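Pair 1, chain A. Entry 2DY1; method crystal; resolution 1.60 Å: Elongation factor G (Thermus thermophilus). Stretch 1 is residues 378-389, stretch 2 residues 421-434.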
# COMPACT_ATOMS: atom_id res chain seq x y z
N LEU A 378 2.87 5.74 1.39
CA LEU A 378 1.87 4.70 1.17
C LEU A 378 0.59 5.38 0.66
O LEU A 378 0.15 6.39 1.23
CB LEU A 378 1.54 3.94 2.45
CG LEU A 378 2.65 3.16 3.14
CD1 LEU A 378 2.03 2.31 4.23
CD2 LEU A 378 3.37 2.26 2.15
N PRO A 379 -0.00 4.87 -0.43
CA PRO A 379 -1.24 5.45 -0.96
C PRO A 379 -2.31 5.17 0.08
O PRO A 379 -2.24 4.16 0.77
CB PRO A 379 -1.49 4.64 -2.24
CG PRO A 379 -0.13 4.06 -2.58
CD PRO A 379 0.45 3.73 -1.24
N ASP A 380 -3.30 6.05 0.24
CA ASP A 380 -4.34 5.78 1.24
C ASP A 380 -5.14 4.53 0.85
O ASP A 380 -5.37 4.28 -0.34
CB ASP A 380 -5.35 6.92 1.32
CG ASP A 380 -4.83 8.14 2.04
OD1 ASP A 380 -4.06 7.99 3.01
OD2 ASP A 380 -5.24 9.26 1.63
N PRO A 381 -5.59 3.75 1.84
CA PRO A 381 -6.39 2.55 1.54
C PRO A 381 -7.74 3.07 1.03
O PRO A 381 -8.25 4.08 1.53
CB PRO A 381 -6.50 1.85 2.88
CG PRO A 381 -6.37 2.97 3.90
CD PRO A 381 -5.33 3.88 3.29
N ASN A 382 -8.34 2.37 0.07
CA ASN A 382 -9.58 2.86 -0.52
C ASN A 382 -10.75 1.91 -0.49
O ASN A 382 -11.78 2.21 -1.10
CB ASN A 382 -9.30 3.24 -1.97
CG ASN A 382 -8.93 2.04 -2.82
OD1 ASN A 382 -8.10 1.21 -2.41
ND2 ASN A 382 -9.53 1.93 -3.99
N VAL A 383 -10.60 0.78 0.19
CA VAL A 383 -11.69 -0.21 0.27
C VAL A 383 -12.21 -0.24 1.69
O VAL A 383 -11.53 -0.70 2.61
CB VAL A 383 -11.20 -1.62 -0.10
CG1 VAL A 383 -12.36 -2.60 -0.02
CG2 VAL A 383 -10.60 -1.61 -1.50
N PRO A 384 -13.44 0.24 1.89
CA PRO A 384 -14.00 0.27 3.23
C PRO A 384 -14.97 -0.83 3.58
O PRO A 384 -15.74 -1.29 2.74
CB PRO A 384 -14.69 1.61 3.26
CG PRO A 384 -15.34 1.62 1.90
CD PRO A 384 -14.29 1.02 0.96
N VAL A 385 -14.92 -1.25 4.84
CA VAL A 385 -15.90 -2.20 5.37
C VAL A 385 -16.26 -1.69 6.76
O VAL A 385 -15.46 -1.04 7.42
CB VAL A 385 -15.36 -3.67 5.49
CG1 VAL A 385 -15.12 -4.27 4.11
CG2 VAL A 385 -14.11 -3.72 6.34
N ALA A 386 -17.49 -1.95 7.22
CA ALA A 386 -17.86 -1.57 8.57
C ALA A 386 -17.53 -2.79 9.42
O ALA A 386 -17.80 -3.92 9.01
CB ALA A 386 -19.35 -1.24 8.65
N LEU A 387 -16.92 -2.56 10.59
CA LEU A 387 -16.50 -3.63 11.50
C LEU A 387 -17.47 -3.87 12.63
O LEU A 387 -17.97 -2.92 13.23
CB LEU A 387 -15.16 -3.27 12.17
CG LEU A 387 -13.80 -3.23 11.50
CD1 LEU A 387 -12.74 -3.41 12.59
CD2 LEU A 387 -13.69 -4.32 10.49
N HIS A 388 -17.71 -5.14 12.95
CA HIS A 388 -18.61 -5.49 14.04
C HIS A 388 -18.04 -6.64 14.89
O HIS A 388 -17.65 -7.67 14.34
CB HIS A 388 -19.94 -5.98 13.48
CG HIS A 388 -20.50 -5.12 12.39
ND1 HIS A 388 -21.35 -4.07 12.63
CD2 HIS A 388 -20.31 -5.15 11.04
CE1 HIS A 388 -21.67 -3.49 11.49
NE2 HIS A 388 -21.05 -4.13 10.51
N PRO A 389 -17.94 -6.47 16.21
CA PRO A 389 -17.42 -7.60 16.98
C PRO A 389 -18.52 -8.66 16.94
O PRO A 389 -19.71 -8.32 16.95
CB PRO A 389 -17.23 -7.03 18.38
CG PRO A 389 -18.27 -5.92 18.44
CD PRO A 389 -18.15 -5.29 17.07
N GLY A 421 -22.13 6.75 12.00
CA GLY A 421 -21.84 6.14 13.29
C GLY A 421 -21.06 4.84 13.22
O GLY A 421 -20.66 4.30 14.25
N GLU A 422 -20.80 4.32 12.03
CA GLU A 422 -20.08 3.05 11.94
C GLU A 422 -18.58 3.16 12.16
O GLU A 422 -17.99 4.23 11.96
CB GLU A 422 -20.34 2.40 10.58
CG GLU A 422 -21.80 2.08 10.31
CD GLU A 422 -21.99 1.23 9.06
OE1 GLU A 422 -21.51 1.63 8.00
OE2 GLU A 422 -22.63 0.16 9.16
N LEU A 423 -17.97 2.05 12.58
CA LEU A 423 -16.53 1.97 12.76
C LEU A 423 -16.04 1.35 11.45
O LEU A 423 -16.35 0.19 11.14
CB LEU A 423 -16.17 1.06 13.94
CG LEU A 423 -14.67 0.82 14.13
CD1 LEU A 423 -13.98 2.15 14.42
CD2 LEU A 423 -14.45 -0.16 15.25
N LEU A 424 -15.29 2.11 10.66
CA LEU A 424 -14.85 1.61 9.37
C LEU A 424 -13.39 1.23 9.36
O LEU A 424 -12.57 1.87 10.00
CB LEU A 424 -15.06 2.65 8.28
CG LEU A 424 -16.48 3.20 8.07
CD1 LEU A 424 -16.44 4.18 6.91
CD2 LEU A 424 -17.46 2.05 7.79
N LEU A 425 -13.10 0.15 8.64
CA LEU A 425 -11.72 -0.30 8.44
C LEU A 425 -11.49 -0.15 6.94
O LEU A 425 -12.27 -0.64 6.12
CB LEU A 425 -11.54 -1.76 8.84
CG LEU A 425 -10.09 -2.26 8.69
CD1 LEU A 425 -9.16 -1.53 9.65
CD2 LEU A 425 -10.05 -3.75 8.97
N TRP A 426 -10.45 0.58 6.56
CA TRP A 426 -10.11 0.78 5.16
C TRP A 426 -8.87 0.00 4.82
O TRP A 426 -7.87 0.09 5.53
CB TRP A 426 -9.82 2.24 4.89
CG TRP A 426 -10.97 3.15 5.02
CD1 TRP A 426 -11.44 3.73 6.17
CD2 TRP A 426 -11.73 3.68 3.95
NE1 TRP A 426 -12.45 4.60 5.86
CE2 TRP A 426 -12.66 4.59 4.50
CE3 TRP A 426 -11.73 3.47 2.56
CZ2 TRP A 426 -13.57 5.30 3.72
CZ3 TRP A 426 -12.64 4.18 1.78
CH2 TRP A 426 -13.55 5.08 2.36
N GLY A 427 -8.92 -0.74 3.72
CA GLY A 427 -7.78 -1.54 3.29
C GLY A 427 -7.48 -1.36 1.82
O GLY A 427 -8.13 -0.56 1.13
N HIS A 428 -6.52 -2.13 1.32
CA HIS A 428 -6.09 -2.01 -0.06
C HIS A 428 -6.64 -3.03 -1.03
O HIS A 428 -6.23 -3.07 -2.19
CB HIS A 428 -4.56 -2.00 -0.11
CG HIS A 428 -3.97 -0.71 0.39
ND1 HIS A 428 -3.62 -0.50 1.71
CD2 HIS A 428 -3.72 0.45 -0.25
CE1 HIS A 428 -3.17 0.73 1.86
NE2 HIS A 428 -3.22 1.33 0.68
N GLY A 429 -7.57 -3.85 -0.56
CA GLY A 429 -8.15 -4.85 -1.43
C GLY A 429 -8.90 -5.88 -0.62
O GLY A 429 -8.84 -5.88 0.61
N GLU A 430 -9.62 -6.76 -1.32
CA GLU A 430 -10.37 -7.81 -0.66
C GLU A 430 -9.45 -8.77 0.12
O GLU A 430 -9.74 -9.14 1.25
CB GLU A 430 -11.19 -8.59 -1.74
CG GLU A 430 -12.11 -9.65 -1.15
CD GLU A 430 -13.01 -10.34 -2.18
OE1 GLU A 430 -12.84 -10.12 -3.39
OE2 GLU A 430 -13.89 -11.12 -1.74
N LEU A 431 -8.33 -9.15 -0.49
CA LEU A 431 -7.39 -10.04 0.17
C LEU A 431 -6.78 -9.35 1.37
O LEU A 431 -6.64 -9.95 2.45
CB LEU A 431 -6.30 -10.51 -0.82
CG LEU A 431 -5.15 -11.31 -0.20
CD1 LEU A 431 -5.67 -12.61 0.43
CD2 LEU A 431 -4.12 -11.61 -1.27
N HIS A 432 -6.42 -8.08 1.20
CA HIS A 432 -5.83 -7.35 2.34
C HIS A 432 -6.79 -7.40 3.54
O HIS A 432 -6.38 -7.76 4.66
CB HIS A 432 -5.57 -5.89 1.93
CG HIS A 432 -4.89 -5.08 2.99
ND1 HIS A 432 -5.03 -3.71 3.07
CD2 HIS A 432 -4.06 -5.43 3.99
CE1 HIS A 432 -4.31 -3.26 4.08
NE2 HIS A 432 -3.71 -4.28 4.66
N LEU A 433 -8.05 -7.06 3.32
CA LEU A 433 -9.03 -7.05 4.42
C LEU A 433 -9.27 -8.44 4.99
O LEU A 433 -9.46 -8.60 6.20
CB LEU A 433 -10.34 -6.43 3.92
CG LEU A 433 -10.24 -4.92 3.67
CD1 LEU A 433 -11.49 -4.45 2.93
CD2 LEU A 433 -10.06 -4.16 4.99
N ALA A 434 -9.22 -9.46 4.15
CA ALA A 434 -9.39 -10.82 4.65
C ALA A 434 -8.24 -11.15 5.60
O ALA A 434 -8.45 -11.74 6.66
CB ALA A 434 -9.41 -11.83 3.47
O HOH W 1 -19.43 -0.54 12.58

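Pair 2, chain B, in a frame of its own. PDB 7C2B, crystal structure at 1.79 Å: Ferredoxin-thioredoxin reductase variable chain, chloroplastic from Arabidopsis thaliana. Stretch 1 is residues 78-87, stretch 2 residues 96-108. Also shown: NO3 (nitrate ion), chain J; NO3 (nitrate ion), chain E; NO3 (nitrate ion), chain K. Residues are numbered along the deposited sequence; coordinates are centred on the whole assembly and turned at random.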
# COMPACT_ATOMS: atom_id res chain seq x y z
N ALA B 78 -5.24 -8.14 -4.35
CA ALA B 78 -4.11 -8.00 -5.27
C ALA B 78 -4.40 -6.96 -6.34
O ALA B 78 -5.44 -7.03 -7.01
CB ALA B 78 -3.82 -9.36 -5.93
N ASN B 79 -3.50 -5.99 -6.50
CA ASN B 79 -3.74 -4.91 -7.45
C ASN B 79 -3.00 -5.06 -8.77
O ASN B 79 -3.12 -4.19 -9.64
CB ASN B 79 -3.42 -3.54 -6.81
CG ASN B 79 -1.95 -3.35 -6.49
OD1 ASN B 79 -1.11 -4.22 -6.71
ND2 ASN B 79 -1.63 -2.17 -5.95
N LEU B 80 -2.25 -6.14 -8.96
CA LEU B 80 -1.70 -6.53 -10.26
C LEU B 80 -2.21 -7.94 -10.56
O LEU B 80 -1.46 -8.92 -10.45
CB LEU B 80 -0.17 -6.47 -10.25
CG LEU B 80 0.46 -5.11 -9.88
CD1 LEU B 80 1.97 -5.23 -9.63
CD2 LEU B 80 0.16 -4.04 -10.94
N PRO B 81 -3.49 -8.08 -10.93
CA PRO B 81 -4.11 -9.42 -10.89
C PRO B 81 -3.77 -10.34 -12.05
O PRO B 81 -4.01 -11.55 -11.92
CB PRO B 81 -5.61 -9.11 -10.89
CG PRO B 81 -5.73 -7.82 -11.53
CD PRO B 81 -4.49 -7.02 -11.15
N PHE B 82 -3.23 -9.84 -13.16
CA PHE B 82 -2.89 -10.68 -14.31
C PHE B 82 -1.47 -11.21 -14.18
O PHE B 82 -0.51 -10.44 -14.24
CB PHE B 82 -3.02 -9.89 -15.62
CG PHE B 82 -4.44 -9.51 -15.97
CD1 PHE B 82 -5.23 -10.37 -16.71
CD2 PHE B 82 -4.96 -8.28 -15.58
CE1 PHE B 82 -6.54 -10.02 -17.05
CE2 PHE B 82 -6.27 -7.92 -15.93
CZ PHE B 82 -7.06 -8.79 -16.66
N LYS B 83 -1.33 -12.52 -14.03
CA LYS B 83 -0.01 -13.13 -14.03
C LYS B 83 0.32 -13.50 -15.47
O LYS B 83 -0.40 -14.29 -16.09
CB LYS B 83 0.02 -14.36 -13.11
CG LYS B 83 1.42 -14.93 -12.86
CD LYS B 83 1.33 -16.19 -12.02
CE LYS B 83 2.55 -17.08 -12.18
NZ LYS B 83 2.49 -18.21 -11.20
N VAL B 84 1.37 -12.89 -16.02
CA VAL B 84 1.69 -13.01 -17.44
C VAL B 84 3.02 -13.75 -17.59
O VAL B 84 4.00 -13.41 -16.91
CB VAL B 84 1.75 -11.64 -18.12
CG1 VAL B 84 2.03 -11.79 -19.60
CG2 VAL B 84 0.45 -10.89 -17.89
N GLN B 85 3.05 -14.74 -18.48
CA GLN B 85 4.26 -15.49 -18.75
C GLN B 85 5.00 -14.87 -19.93
O GLN B 85 4.41 -14.64 -20.99
CB GLN B 85 3.95 -16.96 -19.05
CG GLN B 85 5.17 -17.80 -19.43
CD GLN B 85 4.83 -19.28 -19.51
OE1 GLN B 85 4.13 -19.81 -18.66
NE2 GLN B 85 5.32 -19.95 -20.55
N PHE B 86 6.29 -14.60 -19.73
CA PHE B 86 7.17 -14.07 -20.76
C PHE B 86 8.33 -15.03 -20.95
O PHE B 86 8.70 -15.77 -20.04
CB PHE B 86 7.74 -12.69 -20.38
CG PHE B 86 6.71 -11.61 -20.25
CD1 PHE B 86 6.30 -10.89 -21.37
CD2 PHE B 86 6.17 -11.29 -19.01
CE1 PHE B 86 5.35 -9.89 -21.26
CE2 PHE B 86 5.23 -10.29 -18.89
CZ PHE B 86 4.82 -9.58 -20.02
N VAL B 87 8.89 -15.03 -22.15
CA VAL B 87 10.19 -15.65 -22.42
C VAL B 87 11.05 -14.59 -23.08
O VAL B 87 10.62 -13.95 -24.05
CB VAL B 87 10.07 -16.89 -23.33
CG1 VAL B 87 11.42 -17.62 -23.37
CG2 VAL B 87 8.98 -17.83 -22.82
N VAL B 96 14.86 -17.35 -21.42
CA VAL B 96 14.61 -17.31 -19.98
C VAL B 96 13.13 -17.03 -19.76
O VAL B 96 12.62 -15.98 -20.18
CB VAL B 96 15.49 -16.25 -19.28
CG1 VAL B 96 15.10 -16.11 -17.82
CG2 VAL B 96 16.95 -16.65 -19.40
N LYS B 97 12.44 -17.97 -19.13
CA LYS B 97 11.01 -17.86 -18.88
C LYS B 97 10.78 -17.25 -17.51
O LYS B 97 11.46 -17.61 -16.55
CB LYS B 97 10.36 -19.24 -18.96
CG LYS B 97 8.90 -19.28 -18.57
CD LYS B 97 8.18 -20.38 -19.31
CE LYS B 97 8.54 -21.75 -18.79
NZ LYS B 97 7.71 -22.81 -19.46
N PHE B 98 9.83 -16.32 -17.43
CA PHE B 98 9.50 -15.71 -16.16
C PHE B 98 8.06 -15.22 -16.18
O PHE B 98 7.41 -15.17 -17.23
CB PHE B 98 10.45 -14.55 -15.80
CG PHE B 98 10.38 -13.37 -16.75
CD1 PHE B 98 11.13 -13.35 -17.92
CD2 PHE B 98 9.58 -12.26 -16.46
CE1 PHE B 98 11.08 -12.27 -18.79
CE2 PHE B 98 9.53 -11.18 -17.33
CZ PHE B 98 10.29 -11.18 -18.49
N PHE B 99 7.56 -14.87 -15.00
CA PHE B 99 6.24 -14.31 -14.84
C PHE B 99 6.35 -12.90 -14.28
O PHE B 99 7.29 -12.58 -13.55
CB PHE B 99 5.39 -15.18 -13.90
CG PHE B 99 5.32 -16.62 -14.31
CD1 PHE B 99 4.46 -17.02 -15.33
CD2 PHE B 99 6.14 -17.56 -13.72
CE1 PHE B 99 4.41 -18.34 -15.73
CE2 PHE B 99 6.09 -18.90 -14.12
CZ PHE B 99 5.22 -19.28 -15.13
N THR B 100 5.38 -12.06 -14.65
CA THR B 100 5.27 -10.71 -14.12
C THR B 100 3.79 -10.44 -13.90
O THR B 100 2.96 -10.82 -14.73
CB THR B 100 5.88 -9.66 -15.07
OG1 THR B 100 7.31 -9.81 -15.11
CG2 THR B 100 5.55 -8.25 -14.60
N HIS B 101 3.46 -9.80 -12.78
CA HIS B 101 2.09 -9.41 -12.49
C HIS B 101 1.79 -8.04 -13.10
O HIS B 101 2.55 -7.09 -12.91
CB HIS B 101 1.87 -9.38 -10.98
CG HIS B 101 1.81 -10.73 -10.35
ND1 HIS B 101 2.93 -11.45 -10.00
CD2 HIS B 101 0.75 -11.49 -9.98
CE1 HIS B 101 2.57 -12.60 -9.45
NE2 HIS B 101 1.24 -12.64 -9.43
N LEU B 102 0.66 -7.95 -13.82
CA LEU B 102 0.25 -6.72 -14.49
C LEU B 102 -1.18 -6.37 -14.11
O LEU B 102 -1.97 -7.22 -13.70
CB LEU B 102 0.34 -6.82 -16.02
CG LEU B 102 1.65 -7.26 -16.67
CD1 LEU B 102 1.50 -7.18 -18.19
CD2 LEU B 102 2.75 -6.35 -16.19
N LYS B 103 -1.52 -5.09 -14.27
CA LYS B 103 -2.91 -4.67 -14.26
C LYS B 103 -3.33 -4.28 -15.66
O LYS B 103 -2.50 -4.13 -16.57
CB LYS B 103 -3.14 -3.52 -13.26
CG LYS B 103 -2.23 -2.32 -13.41
CD LYS B 103 -2.52 -1.34 -12.28
CE LYS B 103 -1.46 -0.26 -12.19
NZ LYS B 103 -1.47 0.57 -13.41
N GLU B 104 -4.65 -4.11 -15.83
CA GLU B 104 -5.24 -4.07 -17.16
C GLU B 104 -4.72 -2.91 -18.00
O GLU B 104 -4.59 -3.05 -19.22
CB GLU B 104 -6.77 -4.01 -17.06
CG GLU B 104 -7.29 -2.92 -16.13
CD GLU B 104 -8.77 -2.60 -16.35
OE1 GLU B 104 -9.50 -3.45 -16.91
OE2 GLU B 104 -9.20 -1.49 -15.96
N ASP B 105 -4.39 -1.78 -17.38
CA ASP B 105 -3.95 -0.64 -18.18
C ASP B 105 -2.47 -0.72 -18.56
O ASP B 105 -1.95 0.25 -19.11
CB ASP B 105 -4.28 0.68 -17.47
CG ASP B 105 -3.51 0.91 -16.16
OD1 ASP B 105 -2.60 0.13 -15.81
OD2 ASP B 105 -3.82 1.92 -15.48
N GLU B 106 -1.79 -1.84 -18.32
CA GLU B 106 -0.39 -1.96 -18.70
C GLU B 106 -0.17 -2.81 -19.94
O GLU B 106 0.97 -2.94 -20.39
CB GLU B 106 0.41 -2.53 -17.51
CG GLU B 106 0.35 -1.60 -16.30
CD GLU B 106 1.01 -2.17 -15.06
OE1 GLU B 106 1.02 -3.41 -14.88
OE2 GLU B 106 1.51 -1.35 -14.25
N PHE B 107 -1.22 -3.39 -20.51
CA PHE B 107 -1.04 -4.26 -21.66
C PHE B 107 -2.26 -4.17 -22.57
O PHE B 107 -3.31 -3.65 -22.18
CB PHE B 107 -0.77 -5.72 -21.23
CG PHE B 107 -1.93 -6.36 -20.50
CD1 PHE B 107 -2.93 -7.01 -21.20
CD2 PHE B 107 -2.00 -6.30 -19.12
CE1 PHE B 107 -3.99 -7.59 -20.54
CE2 PHE B 107 -3.06 -6.88 -18.44
CZ PHE B 107 -4.06 -7.53 -19.15
N GLU B 108 -2.10 -4.70 -23.78
CA GLU B 108 -3.19 -4.83 -24.74
C GLU B 108 -3.23 -6.26 -25.25
O GLU B 108 -2.20 -6.94 -25.33
CB GLU B 108 -3.01 -3.84 -25.92
CG GLU B 108 -1.91 -4.27 -26.90
CD GLU B 108 -1.46 -3.16 -27.84
OE1 GLU B 108 -2.05 -2.06 -27.81
OE2 GLU B 108 -0.50 -3.40 -28.60
N NO3 J . 0.55 -13.68 -6.30
O1 NO3 J . 0.42 -13.37 -5.07
O2 NO3 J . 1.65 -14.19 -6.70
O3 NO3 J . -0.40 -13.49 -7.11
N NO3 E . -5.07 -0.45 -4.92
O1 NO3 E . -3.82 -0.30 -5.05
O2 NO3 E . -5.58 -1.61 -4.95
O3 NO3 E . -5.81 0.56 -4.78
N NO3 K . 1.27 -1.39 -7.98
O1 NO3 K . 2.48 -1.31 -8.37
O2 NO3 K . 1.00 -2.18 -7.02
O3 NO3 K . 0.36 -0.69 -8.56

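Pair 1, from elongation factor G, and pair 2, from the variable chain of ferredoxin-thioredoxin reductase, share an antiparallel two-strand ladder followed by a turn; 14 central residues superpose with an RMSD of 0.9 Å. The strand directions differ by 134° in pair 1 and 150° in pair 2. The hydrogen-bonded bridge Val383(A)–Gly427(A) matches Phe82(B)–Leu102(B), and Val385(A)–Leu425(A) matches Val84(B)–Thr100(B). Each closes with two backbone bonds, as from Gly427(A) N to Val383(A) O (2.8 Å) and from Leu102(B) N to Phe82(B) O (2.8 Å).

On the face carrying Val383(A) and Val385(A), the glycine of the first bridge leaves room for the following helix: an ideal CB on Gly427(A) would lie 2.7 Å from Leu433(A) CD2. Leu433(A) CD1 instead reaches both valines, 3.6 Å from Val383(A) CG1 and 3.8 Å from Val385(A) CG1. Pair 2 fills the matched face with larger side chains of the paired strands, joined by Phe107(B) from beyond the 3-10 segment. Leu102(B), in the place of Gly427(A), sets CD1 3.9 Å from Val84(B) CG2, while Phe82(B), in the place of Val383(A), receives the edge of Phe107(B) on its ring face, with Phe82(B) CD2 3.7 Å from Phe107(B) CE2. Farther along, Leu387(A) matches Phe86(B) and Leu423(A) matches Phe98(B). Leu387(A) packs CD2 3.7 Å from Leu425(A) CB; Phe86(B) lays CB over the Phe98(B) ring, 3.5 Å from Phe98(B) CZ, the two ring planes being near parallel but slid apart.

On the other face, Trp426(A) matches His101(B) and Pro384(A) matches Lys83(B). Pro384(A) CB sits almost on the normal of the six-membered ring of Trp426(A), 3.6 Å from Trp426(A) CE3, a compact CH-pi contact. The longer Lys83(B) passes CG over the His101(B) ring, 4.1 Å from His101(B) NE2, and continues to Phe99(B), the match of Leu424(A), where Lys83(B) CE lies 3.5 Å from Phe99(B) CG and the ammonium makes a cation-pi contact. Next to it, Ala386(A) matches Gln85(B): Ala386(A) CB lies 3.9 Å from Leu424(A) CD2, whereas Gln85(B) OE1 lies 3.3 Å from Phe99(B) CE1.

At the turn, Pro381(A) matches Leu80(B) and His428(A) matches Lys103(B). The His428(A) ring takes Pro381(A) CA over its face and donates from NE2 to Pro379(A) O (3.0 Å). Leu80(B) CD2 instead meets Lys103(B) CG at 3.8 Å. The backbone after the strand is anchored alike by matched side chains: His428(A) N donates to His432(A) ND1 (2.8 Å), and Lys103(B) N to Glu106(B) OE1 (3.1 Å).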